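Local coordinates for protein MgGH51 (Meripilus giganteus, PDB 6ZPV) that probably hydrolyses terminal alpha-L-arabinofuranosyl linkages in arabinose-containing polysaccharides, as a fungal alpha-L-arabinofuranosidase of family GH51, at residues 39-44 with 194-199; 282-287 with 340-345; 517-522 with 549-554. One frame throughout, in Å; residues are numbered along the deposited sequence.

Contact 1: residues 39-44 with 194-199; sequences QNRAFQ and MFSLFP
Arg41 and Phe195 are joined by a backbone hydrogen bond from Phe195 N to Arg41 O (3.0 Å), the donor standing above the carbonyl plane, and a water links the adjoining residues, Ala42 O and Met194 N. The contact thus lays an irregular loop, residues 39-44 after helix 29-33, against strand 189-198, the middle strand of a five-stranded antiparallel sheet that is probably one layer of a beta sandwich. Arg41 carries most of the side-chain contact. Its CG sits between the backbone N and the carbonyl carbon (chi1 72°), and from there the chain runs extended to NE, alongside the Met194 side chain and pointing the same way. Met194, bent at chi2 and chi3, brings its methyl over one face of the guanidinium, with CE 3.7 Å from Arg41 NE, while its SD lies 4.1 Å from Ala42 CB. At the far end Arg41 NH1 approaches the edge of the Phe198 ring near CE1 (4.1 Å), the two planes 30° apart. The charge itself is met by Glu36, whose OE1 forms a salt bridge with Arg41 NH1 and also bonds Ser196 OG; Tyr34 OH is a further partner of NH1. On the other flank Phe43 and Phe195 meet rim to rim, CE2 to CE2 at 3.9 Å, beside Leu82 of strand 80-85. Phe195 O is buried without a hydrogen-bond partner, and the aliphatic part of Arg41 closes over it, with CB only 3.2 Å and CD 3.4 Å from that oxygen.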
loop_
_atom_site.group_PDB
_atom_site.type_symbol
_atom_site.label_atom_id
_atom_site.label_comp_id
_atom_site.label_asym_id
_atom_site.label_seq_id
_atom_site.Cartn_x
_atom_site.Cartn_y
_atom_site.Cartn_z
ATOM N N GLN A 39 5.156 -5.920 16.681
ATOM C CA GLN A 39 5.599 -4.535 16.470
ATOM C C GLN A 39 6.992 -4.389 17.103
ATOM O O GLN A 39 7.262 -4.942 18.151
ATOM C CB GLN A 39 4.577 -3.548 16.990
ATOM C CG GLN A 39 4.982 -2.117 16.827
ATOM C CD GLN A 39 3.918 -1.102 17.160
ATOM O OE1 GLN A 39 2.858 -1.413 17.842
ATOM N NE2 GLN A 39 4.156 0.107 16.798
ATOM N N ASN A 40 7.869 -3.632 16.459
ATOM C CA ASN A 40 9.217 -3.416 17.000
ATOM C C ASN A 40 9.908 -4.783 17.219
ATOM O O ASN A 40 10.512 -5.042 18.289
ATOM C CB ASN A 40 9.171 -2.547 18.271
ATOM C CG ASN A 40 10.525 -2.156 18.824
ATOM O OD1 ASN A 40 11.523 -2.079 18.066
ATOM N ND2 ASN A 40 10.560 -1.827 20.127
ATOM N N ARG A 41 9.809 -5.645 16.219
ATOM C CA ARG A 41 10.181 -7.058 16.359
ATOM C C ARG A 41 11.666 -7.296 16.582
ATOM O O ARG A 41 12.054 -8.330 17.122
ATOM C CB ARG A 41 9.709 -7.854 15.162
ATOM C CG ARG A 41 10.466 -7.603 13.859
ATOM C CD ARG A 41 9.916 -8.422 12.703
ATOM N NE ARG A 41 10.612 -8.155 11.485
ATOM C CZ ARG A 41 10.253 -8.582 10.286
ATOM N NH1 ARG A 41 9.219 -9.404 10.141
ATOM N NH2 ARG A 41 10.928 -8.224 9.198
ATOM N N ALA A 42 12.494 -6.367 16.103
ATOM C CA ALA A 42 13.956 -6.559 16.134
ATOM C C ALA A 42 14.658 -5.303 16.617
ATOM O O ALA A 42 15.876 -5.165 16.437
ATOM C CB ALA A 42 14.453 -6.985 14.771
ATOM N N PHE A 43 13.944 -4.411 17.303
ATOM C CA PHE A 43 14.544 -3.242 17.960
ATOM C C PHE A 43 15.305 -2.410 16.919
ATOM O O PHE A 43 16.327 -1.779 17.235
ATOM C CB PHE A 43 15.427 -3.668 19.139
ATOM C CG PHE A 43 14.666 -4.625 20.044
ATOM C CD1 PHE A 43 13.666 -4.198 20.878
ATOM C CD2 PHE A 43 14.864 -5.988 19.926
ATOM C CE1 PHE A 43 12.868 -5.107 21.564
ATOM C CE2 PHE A 43 14.072 -6.884 20.598
ATOM C CZ PHE A 43 13.084 -6.455 21.398
ATOM N N GLN A 44 14.787 -2.338 15.695
ATOM C CA GLN A 44 15.528 -1.606 14.676
ATOM C C GLN A 44 15.367 -0.094 14.876
ATOM O O GLN A 44 14.274 0.431 15.129
ATOM C CB GLN A 44 14.960 -1.927 13.287
ATOM C CG GLN A 44 15.372 -3.318 12.813
ATOM C CD GLN A 44 14.451 -3.831 11.702
ATOM O OE1 GLN A 44 13.255 -4.086 11.959
ATOM N NE2 GLN A 44 14.952 -3.957 10.460
ATOM N N MET A 194 15.634 -10.354 16.937
ATOM C CA MET A 194 14.984 -10.808 15.688
ATOM C C MET A 194 13.824 -11.765 15.982
ATOM O O MET A 194 13.788 -12.912 15.528
ATOM C CB MET A 194 16.017 -11.422 14.732
ATOM C CG MET A 194 15.587 -11.687 13.326
ATOM S SD MET A 194 14.886 -10.271 12.424
ATOM C CE MET A 194 13.129 -10.674 12.451
ATOM N N PHE A 195 12.814 -11.237 16.653
ATOM C CA PHE A 195 11.552 -11.977 16.857
ATOM C C PHE A 195 10.681 -11.899 15.629
ATOM O O PHE A 195 10.731 -10.925 14.874
ATOM C CB PHE A 195 10.782 -11.337 18.011
ATOM C CG PHE A 195 11.418 -11.425 19.376
ATOM C CD1 PHE A 195 11.124 -12.500 20.216
ATOM C CD2 PHE A 195 12.238 -10.435 19.877
ATOM C CE1 PHE A 195 11.607 -12.579 21.524
ATOM C CE2 PHE A 195 12.738 -10.514 21.184
ATOM C CZ PHE A 195 12.432 -11.574 21.996
ATOM N N SER A 196 9.781 -12.872 15.491
ATOM C CA SER A 196 8.798 -12.811 14.409
ATOM C C SER A 196 7.584 -13.690 14.724
ATOM O O SER A 196 7.755 -14.798 15.265
ATOM C CB SER A 196 9.425 -13.262 13.094
ATOM O OG SER A 196 8.499 -13.230 12.003
ATOM N N LEU A 197 6.397 -13.239 14.350
ATOM C CA LEU A 197 5.205 -14.053 14.393
ATOM C C LEU A 197 4.378 -13.792 13.146
ATOM O O LEU A 197 3.954 -12.648 12.927
ATOM C CB LEU A 197 4.364 -13.773 15.653
ATOM C CG LEU A 197 3.130 -14.654 15.808
ATOM C CD1 LEU A 197 3.473 -16.078 16.157
ATOM C CD2 LEU A 197 2.161 -14.096 16.836
ATOM N N PHE A 198 4.168 -14.830 12.354
ATOM C CA PHE A 198 3.356 -14.724 11.130
ATOM C C PHE A 198 2.112 -15.569 11.198
ATOM O O PHE A 198 2.174 -16.726 11.660
ATOM C CB PHE A 198 4.137 -15.155 9.871
ATOM C CG PHE A 198 4.883 -14.048 9.179
ATOM C CD1 PHE A 198 5.944 -13.404 9.794
ATOM C CD2 PHE A 198 4.541 -13.617 7.930
ATOM C CE1 PHE A 198 6.613 -12.373 9.160
ATOM C CE2 PHE A 198 5.190 -12.594 7.282
ATOM C CZ PHE A 198 6.256 -11.990 7.930
ATOM N N PRO A 199 0.980 -15.066 10.699
ATOM C CA PRO A 199 -0.179 -15.893 10.397
ATOM C C PRO A 199 0.014 -16.569 9.054
ATOM O O PRO A 199 1.005 -16.296 8.362
ATOM C CB PRO A 199 -1.287 -14.818 10.300
ATOM C CG PRO A 199 -0.576 -13.683 9.552
ATOM C CD PRO A 199 0.854 -13.723 10.076
HETATM O O HOH W 1 17.049 -7.623 17.244
#

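Contact 2: residues 282-287 with 340-345; sequences GMEPIM and PFTLRF. With SO4 (sulfate ion), chain R.
Glu284 to Met287, at the start of strand 284-289, meet the loop that leads into the neighbouring parallel strand 345-348 of the (beta/alpha)8 barrel, at the N-terminal ends of the strands, the end away from the usual catalytic face of such barrels. Arg344 forms a salt bridge with the Glu284 carboxylate, gripping it side-on with two nitrogens, NE reaching OE2 at 2.8 Å and NH1 reaching OE1 at 2.9 Å. The NE bond is almost straight (178°), lies in the guanidinium plane and uses the syn lone pair of OE2, and the two flat groups are nearly coplanar, 29° apart. This double grip fixes the rotation of both ends. Beyond it Arg344 NH1 and NH2 bind a sulfate, probably from the crystallisation liquor, which Ser15 OG also holds. A water bonded to Glu284 OE2, Pro285 O and Arg344 N ties the carboxylate to both backbones, and the same OE2 lies 3.5 Å from Phe345 CE2. Further in, Met287 N donates to Phe345 O (3.2 Å), the direct backbone hydrogen bond between the two segments. Pro285 packs tightly, its CG 3.1 Å from Thr342 O and 3.7 Å from Leu343 CD1. Leu343 CD1 also lies against Met287 CB, and CD2 against Met287 CE, the side chains of Leu343 and Met287 crossing at about a right angle. Ile286 CG1 meets Phe345 CB at 4.0 Å. Around this, Ile286 touches Phe224 of strand 224-227 and the Phe345 ring meets Phe475 of strand 474-479 across the barrel interior, whereas Met287 and Leu343 pack outward on helix 306-320.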
loop_
_atom_site.group_PDB
_atom_site.type_symbol
_atom_site.label_atom_id
_atom_site.label_comp_id
_atom_site.label_asym_id
_atom_site.label_seq_id
_atom_site.Cartn_x
_atom_site.Cartn_y
_atom_site.Cartn_z
ATOM N N GLY A 282 -1.369 -10.217 -10.846
ATOM C CA GLY A 282 -1.379 -9.689 -12.227
ATOM C C GLY A 282 -1.178 -8.203 -12.352
ATOM O O GLY A 282 -1.369 -7.695 -13.442
ATOM N N MET A 283 -0.773 -7.518 -11.290
ATOM C CA MET A 283 -0.415 -6.103 -11.401
ATOM C C MET A 283 0.986 -5.947 -11.994
ATOM O O MET A 283 1.812 -6.835 -11.802
ATOM C CB MET A 283 -0.414 -5.417 -10.028
ATOM C CG MET A 283 -1.795 -5.281 -9.413
ATOM S SD MET A 283 -1.824 -4.306 -7.898
ATOM C CE MET A 283 -2.378 -5.538 -6.730
ATOM N N GLU A 284 1.236 -4.827 -12.638
ATOM C CA GLU A 284 2.592 -4.466 -13.017
ATOM C C GLU A 284 3.059 -3.272 -12.193
ATOM O O GLU A 284 2.265 -2.427 -11.742
ATOM C CB GLU A 284 2.722 -4.147 -14.491
ATOM C CG GLU A 284 2.035 -2.879 -14.966
ATOM C CD GLU A 284 2.209 -2.706 -16.468
ATOM O OE1 GLU A 284 1.213 -2.902 -17.207
ATOM O OE2 GLU A 284 3.343 -2.419 -16.893
ATOM N N PRO A 285 4.379 -3.166 -11.931
ATOM C CA PRO A 285 4.881 -2.052 -11.135
ATOM C C PRO A 285 4.966 -0.752 -11.904
ATOM O O PRO A 285 5.318 -0.705 -13.060
ATOM C CB PRO A 285 6.304 -2.518 -10.740
ATOM C CG PRO A 285 6.675 -3.463 -11.845
ATOM C CD PRO A 285 5.411 -4.180 -12.234
ATOM N N ILE A 286 4.772 0.341 -11.126
ATOM C CA ILE A 286 5.329 1.662 -11.473
ATOM C C ILE A 286 6.326 1.932 -10.363
ATOM O O ILE A 286 5.926 2.301 -9.255
ATOM C CB ILE A 286 4.262 2.723 -11.666
ATOM C CG1 ILE A 286 3.302 2.366 -12.795
ATOM C CG2 ILE A 286 4.953 4.070 -11.901
ATOM C CD1 ILE A 286 2.177 3.334 -13.059
ATOM N N MET A 287 7.602 1.633 -10.609
ATOM C CA MET A 287 8.603 1.615 -9.548
ATOM C C MET A 287 9.364 2.932 -9.500
ATOM O O MET A 287 9.920 3.373 -10.506
ATOM C CB MET A 287 9.570 0.466 -9.763
ATOM C CG MET A 287 10.584 0.340 -8.642
ATOM S SD MET A 287 11.698 -1.069 -8.761
ATOM C CE MET A 287 12.708 -0.538 -10.130
ATOM N N PRO A 340 12.983 -12.774 -15.001
ATOM C CA PRO A 340 12.728 -11.359 -14.757
ATOM C C PRO A 340 11.267 -11.135 -14.397
ATOM O O PRO A 340 10.386 -11.804 -14.967
ATOM C CB PRO A 340 13.137 -10.680 -16.039
ATOM C CG PRO A 340 12.886 -11.774 -17.077
ATOM C CD PRO A 340 13.359 -13.059 -16.414
ATOM N N PHE A 341 11.028 -10.104 -13.630
ATOM C CA PHE A 341 9.660 -9.586 -13.421
ATOM C C PHE A 341 9.315 -8.575 -14.516
ATOM O O PHE A 341 10.224 -8.044 -15.135
ATOM C CB PHE A 341 9.564 -8.938 -12.029
ATOM C CG PHE A 341 9.613 -9.897 -10.865
ATOM C CD1 PHE A 341 8.465 -10.504 -10.381
ATOM C CD2 PHE A 341 10.827 -10.152 -10.236
ATOM C CE1 PHE A 341 8.503 -11.335 -9.278
ATOM C CE2 PHE A 341 10.857 -10.967 -9.114
ATOM C CZ PHE A 341 9.701 -11.559 -8.669
ATOM N N THR A 342 8.037 -8.295 -14.676
ATOM C CA THR A 342 7.574 -7.230 -15.560
ATOM C C THR A 342 8.040 -5.865 -14.992
ATOM O O THR A 342 7.839 -5.629 -13.779
ATOM C CB THR A 342 6.030 -7.212 -15.644
ATOM O OG1 THR A 342 5.625 -8.464 -16.178
ATOM C CG2 THR A 342 5.513 -6.061 -16.465
ATOM N N LEU A 343 8.552 -4.984 -15.855
ATOM C CA LEU A 343 8.796 -3.572 -15.432
ATOM C C LEU A 343 8.820 -2.707 -16.690
ATOM O O LEU A 343 9.753 -2.774 -17.475
ATOM C CB LEU A 343 10.108 -3.421 -14.670
ATOM C CG LEU A 343 10.452 -2.019 -14.242
ATOM C CD1 LEU A 343 9.504 -1.457 -13.208
ATOM C CD2 LEU A 343 11.892 -1.948 -13.732
ATOM N N ARG A 344 7.797 -1.878 -16.870
ATOM C CA ARG A 344 7.670 -1.005 -18.028
ATOM C C ARG A 344 7.844 0.460 -17.673
ATOM O O ARG A 344 8.028 1.270 -18.604
ATOM C CB ARG A 344 6.312 -1.200 -18.729
ATOM C CG ARG A 344 6.084 -2.620 -19.220
ATOM C CD ARG A 344 4.984 -2.698 -20.231
ATOM N NE ARG A 344 3.697 -2.343 -19.719
ATOM C CZ ARG A 344 2.612 -1.956 -20.409
ATOM N NH1 ARG A 344 1.471 -1.730 -19.797
ATOM N NH2 ARG A 344 2.672 -1.783 -21.707
ATOM N N PHE A 345 7.697 0.825 -16.400
ATOM C CA PHE A 345 7.579 2.232 -15.966
ATOM C C PHE A 345 8.453 2.433 -14.704
ATOM O O PHE A 345 8.286 1.695 -13.741
ATOM C CB PHE A 345 6.127 2.535 -15.586
ATOM C CG PHE A 345 5.109 2.331 -16.676
ATOM C CD1 PHE A 345 5.060 3.169 -17.766
ATOM C CD2 PHE A 345 4.290 1.237 -16.638
ATOM C CE1 PHE A 345 4.127 2.949 -18.766
ATOM C CE2 PHE A 345 3.407 0.991 -17.689
ATOM C CZ PHE A 345 3.309 1.854 -18.734
HETATM S S SO4 R . -1.180 -0.769 -22.502
HETATM O O1 SO4 R . -1.129 -0.787 -21.026
HETATM O O2 SO4 R . -0.257 -1.652 -23.149
HETATM O O3 SO4 R . -0.847 0.645 -22.927
HETATM O O4 SO4 R . -2.577 -0.979 -22.848
HETATM O O HOH W 2 5.539 -2.289 -15.282
#

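Contact 3: residues 517-522 with 549-554; sequences LNKGDQ and FIKIAN
Phe549 lies with one ring face against the backbone of the loop that follows helix 507-517. Its CG is anti to the carbonyl carbon (chi1 -50°), and the peptide of Asn518 and Lys519 rests on that face, offset toward the rim, with Asn518 C 3.5 Å from Phe549 CG. Asn518 CB touches Phe549 CD1 at 3.6 Å, and Gly520 N comes obliquely to Phe549 CD2 at 3.4 Å; that N-H is bonded to Thr540 OG1. Two residues along the strand, Lys551 also points to the loop, and its chain, bent at chi3 and chi4, puts NZ 2.8 Å from Asn518 O, well above the carbonyl plane. The same ammonium bonds Phe515 O and forms a salt bridge with Glu468, so three oxygens grip it near the helix's C-terminal end, where the dipole would probably help to stabilise its charge. An alanine in place of Phe549 would probably open a gap beneath the Asn518-Lys519 peptide and let the loop shift. The arrangement seats a helix-to-strand loop on strand 547-554 of the antiparallel beta domain found C-terminally in GH51 enzymes.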
loop_
_atom_site.group_PDB
_atom_site.type_symbol
_atom_site.label_atom_id
_atom_site.label_comp_id
_atom_site.label_asym_id
_atom_site.label_seq_id
_atom_site.Cartn_x
_atom_site.Cartn_y
_atom_site.Cartn_z
ATOM N N LEU A 517 -13.237 -2.495 -12.552
ATOM C CA LEU A 517 -13.749 -3.820 -12.958
ATOM C C LEU A 517 -14.713 -3.735 -14.151
ATOM O O LEU A 517 -15.107 -4.814 -14.703
ATOM C CB LEU A 517 -14.515 -4.443 -11.806
ATOM C CG LEU A 517 -13.669 -4.983 -10.661
ATOM C CD1 LEU A 517 -14.563 -5.690 -9.683
ATOM C CD2 LEU A 517 -12.582 -5.949 -11.130
ATOM N N ASN A 518 -15.135 -2.574 -14.548
ATOM C CA ASN A 518 -16.140 -2.361 -15.594
ATOM C C ASN A 518 -15.545 -1.379 -16.640
ATOM O O ASN A 518 -16.035 -0.265 -16.805
ATOM C CB ASN A 518 -17.452 -1.854 -14.973
ATOM C CG ASN A 518 -17.954 -2.766 -13.897
ATOM O OD1 ASN A 518 -18.534 -3.818 -14.152
ATOM N ND2 ASN A 518 -17.745 -2.378 -12.674
ATOM N N LYS A 519 -14.500 -1.801 -17.282
ATOM C CA LYS A 519 -13.664 -0.951 -18.150
ATOM C C LYS A 519 -13.305 -1.737 -19.428
ATOM O O LYS A 519 -12.664 -2.802 -19.360
ATOM C CB LYS A 519 -12.359 -0.534 -17.471
ATOM C CG LYS A 519 -11.539 0.463 -18.303
ATOM C CD LYS A 519 -10.058 0.364 -18.039
ATOM C CE LYS A 519 -9.468 -0.792 -18.703
ATOM N NZ LYS A 519 -8.091 -0.942 -18.355
ATOM N N GLY A 520 -13.785 -1.265 -20.520
ATOM C CA GLY A 520 -13.444 -1.851 -21.786
ATOM C C GLY A 520 -12.080 -1.373 -22.314
ATOM O O GLY A 520 -11.427 -0.503 -21.720
ATOM N N ASP A 521 -11.703 -1.899 -23.448
ATOM C CA ASP A 521 -10.497 -1.517 -24.185
ATOM C C ASP A 521 -10.778 -0.522 -25.294
ATOM O O ASP A 521 -9.826 -0.004 -25.880
ATOM C CB ASP A 521 -9.720 -2.759 -24.668
ATOM C CG ASP A 521 -10.491 -3.648 -25.605
ATOM O OD1 ASP A 521 -11.654 -3.334 -25.906
ATOM O OD2 ASP A 521 -9.897 -4.625 -26.112
ATOM N N GLN A 522 -12.051 -0.202 -25.544
ATOM C CA GLN A 522 -12.423 0.813 -26.539
ATOM C C GLN A 522 -13.147 1.960 -25.821
ATOM O O GLN A 522 -14.077 1.701 -25.016
ATOM C CB GLN A 522 -13.382 0.235 -27.591
ATOM C CG GLN A 522 -12.898 -1.044 -28.277
ATOM C CD GLN A 522 -13.895 -1.535 -29.284
ATOM O OE1 GLN A 522 -15.123 -1.464 -29.079
ATOM N NE2 GLN A 522 -13.401 -2.033 -30.442
ATOM N N PHE A 549 -19.825 -0.599 -20.975
ATOM C CA PHE A 549 -19.873 -0.123 -19.570
ATOM C C PHE A 549 -20.157 1.352 -19.553
ATOM O O PHE A 549 -19.320 2.148 -20.014
ATOM C CB PHE A 549 -18.550 -0.422 -18.898
ATOM C CG PHE A 549 -18.055 -1.830 -19.059
ATOM C CD1 PHE A 549 -18.566 -2.850 -18.296
ATOM C CD2 PHE A 549 -17.057 -2.115 -19.969
ATOM C CE1 PHE A 549 -18.102 -4.153 -18.415
ATOM C CE2 PHE A 549 -16.564 -3.388 -20.113
ATOM C CZ PHE A 549 -17.117 -4.407 -19.351
ATOM N N ILE A 550 -21.335 1.725 -19.083
ATOM C CA ILE A 550 -21.788 3.112 -18.980
ATOM C C ILE A 550 -21.654 3.533 -17.543
ATOM O O ILE A 550 -22.405 3.074 -16.671
ATOM C CB ILE A 550 -23.229 3.249 -19.499
ATOM C CG1 ILE A 550 -23.406 2.753 -20.917
ATOM C CG2 ILE A 550 -23.697 4.680 -19.320
ATOM C CD1 ILE A 550 -24.847 2.542 -21.334
ATOM N N LYS A 551 -20.640 4.356 -17.243
ATOM C CA LYS A 551 -20.341 4.801 -15.861
ATOM C C LYS A 551 -20.853 6.206 -15.668
ATOM O O LYS A 551 -20.559 7.064 -16.500
ATOM C CB LYS A 551 -18.818 4.640 -15.600
ATOM C CG LYS A 551 -18.354 3.199 -15.683
ATOM C CD LYS A 551 -17.081 2.860 -15.020
ATOM C CE LYS A 551 -15.885 3.394 -15.726
ATOM N NZ LYS A 551 -14.983 2.273 -16.347
ATOM N N ILE A 552 -21.616 6.406 -14.601
ATOM C CA ILE A 552 -22.364 7.658 -14.394
ATOM C C ILE A 552 -22.121 8.153 -12.975
ATOM O O ILE A 552 -22.404 7.425 -11.986
ATOM C CB ILE A 552 -23.865 7.429 -14.574
ATOM C CG1 ILE A 552 -24.184 6.750 -15.911
ATOM C CG2 ILE A 552 -24.626 8.738 -14.407
ATOM C CD1 ILE A 552 -25.556 6.112 -15.991
ATOM N N ALA A 553 -21.627 9.373 -12.847
ATOM C CA ALA A 553 -21.420 10.022 -11.552
ATOM C C ALA A 553 -22.402 11.183 -11.432
ATOM O O ALA A 553 -22.322 12.124 -12.217
ATOM C CB ALA A 553 -19.979 10.488 -11.407
ATOM N N ASN A 554 -23.255 11.118 -10.416
ATOM C CA ASN A 554 -24.091 12.266 -10.025
ATOM C C ASN A 554 -23.496 12.787 -8.733
ATOM O O ASN A 554 -23.743 12.224 -7.682
ATOM C CB ASN A 554 -25.567 11.925 -9.916
ATOM C CG ASN A 554 -26.407 13.138 -9.628
ATOM O OD1 ASN A 554 -25.846 14.227 -9.364
ATOM N ND2 ASN A 554 -27.730 12.998 -9.698
#

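The three contacts follow one another along the chain, each closing before the next opens, and none touches another. Contact 1 sets a loop on a five-stranded antiparallel sheet and contact 2 belongs to the parallel barrel; their centres are 29 Å apart. Contact 3 sets a loop on strand 547-554 of the seven-stranded antiparallel sheet, its centre 25 Å from that of contact 2 and 44 Å from that of contact 1, on the opposite side of the chain's centre. Contact 2 therefore stands in the central barrel with a beta-rich region beyond it in each direction. Strand 11-12, at the edge of the sheet of contact 3, brings the N-terminal part of the chain into the C-terminal beta domain.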